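Local coordinates for endo-beta-mannanase (Opitutaceae bacterium TAV5, PDB 7BOB), which hydrolyses beta-1,4-mannosidic linkages as a homotrimeric family 5 glycoside hydrolase, probably releasing mannose from chain ends of manno-oligosaccharides in the termite hindgut, at residues P435-G449 / E459-H473. Numbering follows the deposited sequence.
Sequences PLPSPSEVERIIITG and ELHSWVEQGGQLLWH
Arg-444 to Thr-448 pairs in parallel with Gln-469 to His-473, the strand axes 4.8 Å apart and nearly parallel, and backbone hydrogen bonds run alternately from Gln-469 N to Glu-443 O, Ile-445 N to Gln-469 O and onward to His-473 N. Helix 459-465 covers the face bearing Ile-445 and Ile-447, running back at 148° to strand 444-448 with axes 10.9 Å apart; as the link between two parallel neighbours it completes a beta-alpha-beta crossover. Trp-463 is wedged between helix and sheet: Ile-445 CD1 stands 3.5 Å from the centroid of its six-membered ring, 9° off the normal, a CH-pi contact, while Gly-468 CA lies against the opposite face. At the ring edge, Trp-463 NE1 gives a weak hydrogen bond to Val-442 O (3.2 Å). With CG anti to the backbone N (chi1 178°), the indole projects from the helix to these partners. Ile-447 CD1 sits over the five-membered ring of Trp-472, 3.9 Å from its centroid, and also meets Leu-460 CD1 at 3.8 Å. Farther out, Glu-459 bends at chi2, bringing OE1 within 3.0 Å of Leu-436 N; this hydrogen bond uses the anti side of the carboxylate. A Schellman motif with Gly-467 as C-prime ends the helix, and Pro-439 CG packs 3.6 Å from Trp-463 O beside that turn. On the other face, Arg-444 gives NE to Thr-384 O and pairs in a salt bridge with Glu-425, His-473 ND1 is hydrogen-bonded to Glu-559, and helix 406-422 packs against Ile-446 and Thr-448. The unit lies between strands 385-389 and 549-554 in the mixed sheet of the C-terminal domain, separate from the eight-stranded parallel barrel.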
ATOM      1  N   PRO A 435       1.226  -2.091  36.945  1.00 65.80           N
ATOM      2  CA  PRO A 435       1.116  -0.942  37.855  1.00 62.99           C
ATOM      3  C   PRO A 435       2.403  -0.125  37.841  1.00 64.60           C
ATOM      4  O   PRO A 435       3.494  -0.651  37.625  1.00 62.08           O
ATOM      5  CB  PRO A 435       0.854  -1.590  39.220  1.00 64.84           C
ATOM      6  CG  PRO A 435       0.225  -2.934  38.887  1.00 63.95           C
ATOM      7  CD  PRO A 435       0.880  -3.371  37.603  1.00 64.10           C
ATOM      8  N   LEU A 436       2.267   1.167  37.998  1.00 66.62           N
ATOM      9  CA  LEU A 436       3.512   1.900  37.819  1.00 65.11           C
ATOM     10  C   LEU A 436       4.366   1.823  39.086  1.00 65.61           C
ATOM     11  O   LEU A 436       3.847   1.932  40.201  1.00 67.35           O
ATOM     12  CB  LEU A 436       3.235   3.360  37.457  1.00 61.19           C
ATOM     13  CG  LEU A 436       2.758   3.631  36.023  1.00 63.90           C
ATOM     14  CD1 LEU A 436       2.505   5.128  35.813  1.00 58.42           C
ATOM     15  CD2 LEU A 436       3.743   3.109  34.992  1.00 57.09           C
ATOM     16  N   PRO A 437       5.672   1.620  38.939  1.00 66.44           N
ATOM     17  CA  PRO A 437       6.561   1.650  40.108  1.00 66.59           C
ATOM     18  C   PRO A 437       6.422   2.961  40.860  1.00 68.29           C
ATOM     19  O   PRO A 437       6.257   4.023  40.260  1.00 65.82           O
ATOM     20  CB  PRO A 437       7.960   1.508  39.495  1.00 65.46           C
ATOM     21  CG  PRO A 437       7.730   0.839  38.178  1.00 65.06           C
ATOM     22  CD  PRO A 437       6.398   1.343  37.688  1.00 66.02           C
ATOM     23  N   SER A 438       6.485   2.881  42.183  1.00 67.64           N
ATOM     24  CA  SER A 438       6.375   4.085  42.984  1.00 69.68           C
ATOM     25  C   SER A 438       7.508   5.042  42.606  1.00 69.54           C
ATOM     26  O   SER A 438       8.564   4.611  42.126  1.00 68.25           O
ATOM     27  CB  SER A 438       6.425   3.747  44.474  1.00 73.17           C
ATOM     28  OG  SER A 438       6.365   4.924  45.252  1.00 80.47           O
ATOM     29  N   PRO A 439       7.295   6.352  42.754  1.00 62.75           N
ATOM     30  CA  PRO A 439       8.283   7.326  42.250  1.00 66.53           C
ATOM     31  C   PRO A 439       9.656   7.247  42.908  1.00 69.03           C
ATOM     32  O   PRO A 439      10.579   7.915  42.424  1.00 69.31           O
ATOM     33  CB  PRO A 439       7.617   8.686  42.522  1.00 63.48           C
ATOM     34  CG  PRO A 439       6.162   8.395  42.593  1.00 63.06           C
ATOM     35  CD  PRO A 439       6.033   6.994  43.160  1.00 63.91           C
ATOM     36  N   SER A 440       9.831   6.461  43.977  1.00 71.86           N
ATOM     37  CA  SER A 440      11.179   6.279  44.519  1.00 74.72           C
ATOM     38  C   SER A 440      12.016   5.344  43.645  1.00 77.97           C
ATOM     39  O   SER A 440      13.247   5.479  43.599  1.00 79.40           O
ATOM     40  CB  SER A 440      11.112   5.768  45.963  1.00 74.73           C
ATOM     41  OG  SER A 440      10.068   4.826  46.158  1.00 76.11           O
ATOM     42  N   GLU A 441      11.373   4.404  42.943  1.00 73.59           N
ATOM     43  CA  GLU A 441      12.048   3.534  41.978  1.00 75.95           C
ATOM     44  C   GLU A 441      12.136   4.180  40.592  1.00 72.90           C
ATOM     45  O   GLU A 441      13.234   4.369  40.050  1.00 69.41           O
ATOM     46  CB  GLU A 441      11.324   2.182  41.880  1.00 75.33           C
ATOM     47  CG  GLU A 441      10.752   1.677  43.192  1.00 79.42           C
ATOM     48  CD  GLU A 441      11.839   1.344  44.209  1.00 91.36           C
ATOM     49  OE1 GLU A 441      12.852   0.710  43.820  1.00 94.05           O
ATOM     50  OE2 GLU A 441      11.685   1.731  45.396  1.00 90.80           O
ATOM     51  N   VAL A 442      10.989   4.504  39.999  1.00 68.54           N
ATOM     52  CA  VAL A 442      10.935   5.152  38.691  1.00 61.43           C
ATOM     53  C   VAL A 442      10.479   6.591  38.937  1.00 63.07           C
ATOM     54  O   VAL A 442       9.299   6.858  39.211  1.00 59.27           O
ATOM     55  CB  VAL A 442      10.019   4.394  37.720  1.00 66.16           C
ATOM     56  CG1 VAL A 442       9.741   5.211  36.475  1.00 55.38           C
ATOM     57  CG2 VAL A 442      10.651   3.039  37.328  1.00 59.50           C
ATOM     58  N   GLU A 443      11.417   7.534  38.876  1.00 59.79           N
ATOM     59  CA  GLU A 443      11.094   8.897  39.260  1.00 63.01           C
ATOM     60  C   GLU A 443      10.716   9.796  38.084  1.00 63.45           C
ATOM     61  O   GLU A 443       9.974  10.764  38.276  1.00 59.23           O
ATOM     62  CB  GLU A 443      12.264   9.523  40.020  1.00 68.89           C
ATOM     63  CG  GLU A 443      11.839  10.709  40.906  1.00 77.10           C
ATOM     64  CD  GLU A 443      12.957  11.715  41.144  1.00 84.27           C
ATOM     65  OE1 GLU A 443      12.795  12.896  40.739  1.00 81.24           O
ATOM     66  OE2 GLU A 443      13.992  11.321  41.742  1.00 89.03           O
ATOM     67  N   ARG A 444      11.207   9.509  36.879  1.00 59.40           N
ATOM     68  CA  ARG A 444      10.957  10.339  35.711  1.00 55.78           C
ATOM     69  C   ARG A 444      10.534   9.459  34.544  1.00 59.11           C
ATOM     70  O   ARG A 444      11.186   8.443  34.248  1.00 58.34           O
ATOM     71  CB  ARG A 444      12.195  11.164  35.365  1.00 57.76           C
ATOM     72  CG  ARG A 444      12.867  11.746  36.612  1.00 62.17           C
ATOM     73  CD  ARG A 444      13.673  12.975  36.306  1.00 65.13           C
ATOM     74  NE  ARG A 444      14.959  12.642  35.708  1.00 62.66           N
ATOM     75  CZ  ARG A 444      15.750  13.532  35.120  1.00 64.12           C
ATOM     76  NH1 ARG A 444      15.382  14.804  35.055  1.00 70.75           N
ATOM     77  NH2 ARG A 444      16.904  13.156  34.593  1.00 63.74           N
ATOM     78  N   ILE A 445       9.430   9.848  33.898  1.00 54.36           N
ATOM     79  CA  ILE A 445       8.812   9.082  32.823  1.00 52.62           C
ATOM     80  C   ILE A 445       8.614  10.002  31.630  1.00 53.96           C
ATOM     81  O   ILE A 445       8.049  11.095  31.770  1.00 53.44           O
ATOM     82  CB  ILE A 445       7.465   8.464  33.246  1.00 51.82           C
ATOM     83  CG1 ILE A 445       7.691   7.284  34.208  1.00 50.55           C
ATOM     84  CG2 ILE A 445       6.703   7.997  32.014  1.00 48.35           C
ATOM     85  CD1 ILE A 445       6.409   6.667  34.739  1.00 48.85           C
ATOM     86  N   ILE A 446       9.081   9.564  30.464  1.00 49.39           N
ATOM     87  CA  ILE A 446       8.902  10.298  29.221  1.00 52.44           C
ATOM     88  C   ILE A 446       7.962   9.500  28.336  1.00 52.54           C
ATOM     89  O   ILE A 446       8.202   8.312  28.075  1.00 51.11           O
ATOM     90  CB  ILE A 446      10.236  10.554  28.505  1.00 52.54           C
ATOM     91  CG1 ILE A 446      11.174  11.357  29.397  1.00 52.78           C
ATOM     92  CG2 ILE A 446       9.991  11.332  27.215  1.00 49.49           C
ATOM     93  CD1 ILE A 446      12.497  11.630  28.735  1.00 54.29           C
ATOM     94  N   ILE A 447       6.889  10.138  27.893  1.00 44.74           N
ATOM     95  CA  ILE A 447       5.964   9.537  26.945  1.00 47.01           C
ATOM     96  C   ILE A 447       6.270  10.126  25.573  1.00 51.56           C
ATOM     97  O   ILE A 447       6.157  11.346  25.367  1.00 49.72           O
ATOM     98  CB  ILE A 447       4.505   9.775  27.358  1.00 51.56           C
ATOM     99  CG1 ILE A 447       4.238   9.205  28.757  1.00 48.88           C
ATOM    100  CG2 ILE A 447       3.568   9.208  26.319  1.00 49.46           C
ATOM    101  CD1 ILE A 447       2.804   9.413  29.253  1.00 47.96           C
ATOM    102  N   THR A 448       6.673   9.270  24.641  1.00 45.52           N
ATOM    103  CA  THR A 448       7.160   9.715  23.332  1.00 47.91           C
ATOM    104  C   THR A 448       6.048   9.693  22.280  1.00 51.48           C
ATOM    105  O   THR A 448       6.126   8.973  21.291  1.00 47.64           O
ATOM    106  CB  THR A 448       8.330   8.840  22.888  1.00 48.31           C
ATOM    107  OG1 THR A 448       7.896   7.465  22.794  1.00 45.06           O
ATOM    108  CG2 THR A 448       9.484   8.962  23.882  1.00 45.13           C
ATOM    109  N   GLY A 449       5.021  10.515  22.482  1.00 50.92           N
ATOM    110  CA  GLY A 449       3.918  10.562  21.541  1.00 50.99           C
ATOM    111  C   GLY A 449       3.324   9.202  21.232  1.00 53.79           C
ATOM    112  O   GLY A 449       3.226   8.816  20.063  1.00 54.22           O
ATOM    113  N   GLU A 459      -3.728   5.921  36.060  1.00 58.57           N
ATOM    114  CA  GLU A 459      -2.560   5.434  36.778  1.00 58.35           C
ATOM    115  C   GLU A 459      -1.422   6.437  36.700  1.00 59.17           C
ATOM    116  O   GLU A 459      -0.766   6.711  37.710  1.00 59.91           O
ATOM    117  CB  GLU A 459      -2.127   4.072  36.236  1.00 59.33           C
ATOM    118  CG  GLU A 459      -0.940   3.445  36.969  1.00 66.19           C
ATOM    119  CD  GLU A 459      -1.329   2.715  38.254  1.00 68.98           C
ATOM    120  OE1 GLU A 459      -0.422   2.138  38.901  1.00 68.65           O
ATOM    121  OE2 GLU A 459      -2.527   2.726  38.616  1.00 71.57           O
ATOM    122  N   LEU A 460      -1.191   7.018  35.521  1.00 56.01           N
ATOM    123  CA  LEU A 460      -0.189   8.073  35.411  1.00 56.32           C
ATOM    124  C   LEU A 460      -0.499   9.224  36.360  1.00 58.14           C
ATOM    125  O   LEU A 460       0.416   9.823  36.938  1.00 57.36           O
ATOM    126  CB  LEU A 460      -0.110   8.577  33.974  1.00 57.35           C
ATOM    127  CG  LEU A 460       0.709   7.700  33.031  1.00 54.44           C
ATOM    128  CD1 LEU A 460       0.264   7.940  31.591  1.00 55.54           C
ATOM    129  CD2 LEU A 460       2.190   8.001  33.202  1.00 53.71           C
ATOM    130  N   HIS A 461      -1.784   9.534  36.549  1.00 57.20           N
ATOM    131  CA  HIS A 461      -2.174  10.595  37.477  1.00 61.79           C
ATOM    132  C   HIS A 461      -1.734  10.257  38.901  1.00 63.87           C
ATOM    133  O   HIS A 461      -1.015  11.028  39.551  1.00 64.25           O
ATOM    134  CB  HIS A 461      -3.692  10.809  37.397  1.00 58.98           C
ATOM    135  CG  HIS A 461      -4.224  11.820  38.364  1.00 65.86           C
ATOM    136  ND1 HIS A 461      -4.367  13.155  38.045  1.00 65.70           N
ATOM    137  CD2 HIS A 461      -4.652  11.692  39.643  1.00 71.37           C
ATOM    138  CE1 HIS A 461      -4.854  13.804  39.086  1.00 65.74           C
ATOM    139  NE2 HIS A 461      -5.038  12.939  40.069  1.00 67.81           N
ATOM    140  N   SER A 462      -2.126   9.078  39.380  1.00 63.44           N
ATOM    141  CA  SER A 462      -1.784   8.657  40.731  1.00 64.99           C
ATOM    142  C   SER A 462      -0.269   8.565  40.925  1.00 65.58           C
ATOM    143  O   SER A 462       0.255   8.960  41.974  1.00 67.03           O
ATOM    144  CB  SER A 462      -2.468   7.324  41.026  1.00 59.30           C
ATOM    145  OG  SER A 462      -1.732   6.605  41.986  1.00 73.74           O
ATOM    146  N   TRP A 463       0.450   8.044  39.928  1.00 63.86           N
ATOM    147  CA  TRP A 463       1.911   8.075  39.967  1.00 59.19           C
ATOM    148  C   TRP A 463       2.442   9.506  40.088  1.00 60.96           C
ATOM    149  O   TRP A 463       3.341   9.779  40.899  1.00 61.90           O
ATOM    150  CB  TRP A 463       2.483   7.395  38.720  1.00 55.67           C
ATOM    151  CG  TRP A 463       3.986   7.424  38.671  1.00 55.61           C
ATOM    152  CD1 TRP A 463       4.833   6.604  39.342  1.00 58.61           C
ATOM    153  CD2 TRP A 463       4.817   8.318  37.909  1.00 55.37           C
ATOM    154  NE1 TRP A 463       6.139   6.923  39.056  1.00 58.91           N
ATOM    155  CE2 TRP A 463       6.160   7.970  38.176  1.00 51.93           C
ATOM    156  CE3 TRP A 463       4.554   9.365  37.014  1.00 54.83           C
ATOM    157  CZ2 TRP A 463       7.242   8.633  37.595  1.00 50.34           C
ATOM    158  CZ3 TRP A 463       5.634  10.033  36.435  1.00 54.60           C
ATOM    159  CH2 TRP A 463       6.962   9.662  36.730  1.00 57.48           C
ATOM    160  N   VAL A 464       1.911  10.436  39.288  1.00 58.64           N
ATOM    161  CA  VAL A 464       2.376  11.822  39.369  1.00 60.27           C
ATOM    162  C   VAL A 464       2.034  12.417  40.728  1.00 60.67           C
ATOM    163  O   VAL A 464       2.796  13.216  41.281  1.00 61.60           O
ATOM    164  CB  VAL A 464       1.793  12.670  38.217  1.00 60.18           C
ATOM    165  CG1 VAL A 464       2.105  14.152  38.432  1.00 58.33           C
ATOM    166  CG2 VAL A 464       2.309  12.207  36.840  1.00 53.48           C
ATOM    167  N   GLU A 465       0.885  12.034  41.282  1.00 61.26           N
ATOM    168  CA  GLU A 465       0.452  12.581  42.560  1.00 64.04           C
ATOM    169  C   GLU A 465       1.425  12.244  43.685  1.00 66.41           C
ATOM    170  O   GLU A 465       1.630  13.056  44.594  1.00 68.89           O
ATOM    171  CB  GLU A 465      -0.944  12.076  42.907  1.00 67.18           C
ATOM    172  CG  GLU A 465      -1.977  13.171  42.894  1.00 73.95           C
ATOM    173  CD  GLU A 465      -3.325  12.694  43.393  1.00 84.31           C
ATOM    174  OE1 GLU A 465      -4.219  13.559  43.564  1.00 84.15           O
ATOM    175  OE2 GLU A 465      -3.476  11.457  43.614  1.00 80.54           O
ATOM    176  N   GLN A 466       2.025  11.052  43.649  1.00 63.55           N
ATOM    177  CA  GLN A 466       3.018  10.657  44.635  1.00 65.69           C
ATOM    178  C   GLN A 466       4.414  11.167  44.307  1.00 63.70           C
ATOM    179  O   GLN A 466       5.365  10.774  44.985  1.00 68.17           O
ATOM    180  CB  GLN A 466       3.073   9.128  44.787  1.00 61.51           C
ATOM    181  CG  GLN A 466       1.739   8.416  44.804  1.00 62.49           C
ATOM    182  CD  GLN A 466       1.891   6.901  44.576  1.00 74.72           C
ATOM    183  OE1 GLN A 466       2.946   6.320  44.859  1.00 77.30           O
ATOM    184  NE2 GLN A 466       0.842   6.262  44.041  1.00 70.74           N
ATOM    185  N   GLY A 467       4.581  11.994  43.284  1.00 60.25           N
ATOM    186  CA  GLY A 467       5.856  12.661  43.069  1.00 62.31           C
ATOM    187  C   GLY A 467       6.512  12.405  41.730  1.00 59.46           C
ATOM    188  O   GLY A 467       7.593  12.957  41.477  1.00 60.11           O
ATOM    189  N   GLY A 468       5.917  11.605  40.852  1.00 58.40           N
ATOM    190  CA  GLY A 468       6.526  11.382  39.553  1.00 57.56           C
ATOM    191  C   GLY A 468       6.636  12.668  38.750  1.00 60.03           C
ATOM    192  O   GLY A 468       5.741  13.518  38.767  1.00 56.71           O
ATOM    193  N   GLN A 469       7.764  12.818  38.056  1.00 59.69           N
ATOM    194  CA  GLN A 469       7.954  13.860  37.050  1.00 57.57           C
ATOM    195  C   GLN A 469       7.657  13.269  35.669  1.00 57.48           C
ATOM    196  O   GLN A 469       8.370  12.365  35.214  1.00 57.51           O
ATOM    197  CB  GLN A 469       9.381  14.399  37.098  1.00 62.41           C
ATOM    198  CG  GLN A 469       9.911  14.635  38.496  1.00 67.31           C
ATOM    199  CD  GLN A 469       9.111  15.694  39.201  1.00 67.53           C
ATOM    200  OE1 GLN A 469       9.128  16.855  38.797  1.00 65.43           O
ATOM    201  NE2 GLN A 469       8.378  15.298  40.240  1.00 65.22           N
ATOM    202  N   LEU A 470       6.618  13.777  35.009  1.00 54.91           N
ATOM    203  CA  LEU A 470       6.165  13.274  33.710  1.00 54.76           C
ATOM    204  C   LEU A 470       6.476  14.290  32.618  1.00 52.79           C
ATOM    205  O   LEU A 470       6.000  15.437  32.667  1.00 55.11           O
ATOM    206  CB  LEU A 470       4.666  12.969  33.738  1.00 54.17           C
ATOM    207  CG  LEU A 470       3.998  12.363  32.501  1.00 53.99           C
ATOM    208  CD1 LEU A 470       4.487  10.923  32.258  1.00 53.55           C
ATOM    209  CD2 LEU A 470       2.490  12.389  32.677  1.00 49.04           C
ATOM    210  N   LEU A 471       7.269  13.875  31.633  1.00 48.03           N
ATOM    211  CA  LEU A 471       7.461  14.640  30.404  1.00 51.20           C
ATOM    212  C   LEU A 471       6.612  13.985  29.315  1.00 53.16           C
ATOM    213  O   LEU A 471       6.913  12.870  28.868  1.00 52.08           O
ATOM    214  CB  LEU A 471       8.932  14.694  30.007  1.00 45.93           C
ATOM    215  CG  LEU A 471       9.225  15.391  28.679  1.00 48.13           C
ATOM    216  CD1 LEU A 471       8.572  16.797  28.602  1.00 47.75           C
ATOM    217  CD2 LEU A 471      10.725  15.500  28.501  1.00 50.44           C
ATOM    218  N   TRP A 472       5.544  14.666  28.899  1.00 49.66           N
ATOM    219  CA  TRP A 472       4.515  14.083  28.033  1.00 47.09           C
ATOM    220  C   TRP A 472       4.608  14.718  26.651  1.00 49.27           C
ATOM    221  O   TRP A 472       4.096  15.821  26.428  1.00 51.50           O
ATOM    222  CB  TRP A 472       3.131  14.288  28.636  1.00 45.30           C
ATOM    223  CG  TRP A 472       2.088  13.358  28.097  1.00 50.38           C
ATOM    224  CD1 TRP A 472       2.137  12.652  26.929  1.00 46.29           C
ATOM    225  CD2 TRP A 472       0.828  13.046  28.703  1.00 50.05           C
ATOM    226  NE1 TRP A 472       0.992  11.913  26.780  1.00 46.22           N
ATOM    227  CE2 TRP A 472       0.177  12.125  27.860  1.00 45.48           C
ATOM    228  CE3 TRP A 472       0.187  13.460  29.880  1.00 51.10           C
ATOM    229  CZ2 TRP A 472      -1.079  11.605  28.153  1.00 49.88           C
ATOM    230  CZ3 TRP A 472      -1.060  12.936  30.175  1.00 51.91           C
ATOM    231  CH2 TRP A 472      -1.679  12.018  29.315  1.00 51.34           C
ATOM    232  N   HIS A 473       5.239  14.025  25.711  1.00 47.01           N
ATOM    233  CA  HIS A 473       5.296  14.553  24.355  1.00 50.00           C
ATOM    234  C   HIS A 473       4.020  14.166  23.616  1.00 49.51           C
ATOM    235  O   HIS A 473       3.740  12.973  23.431  1.00 53.76           O
ATOM    236  CB  HIS A 473       6.540  14.059  23.624  1.00 48.36           C
ATOM    237  CG  HIS A 473       7.781  14.803  24.008  1.00 52.80           C
ATOM    238  ND1 HIS A 473       9.047  14.365  23.686  1.00 50.76           N
ATOM    239  CD2 HIS A 473       7.947  15.956  24.703  1.00 51.02           C
ATOM    240  CE1 HIS A 473       9.938  15.224  24.155  1.00 55.38           C
ATOM    241  NE2 HIS A 473       9.297  16.195  24.782  1.00 53.31           N
TER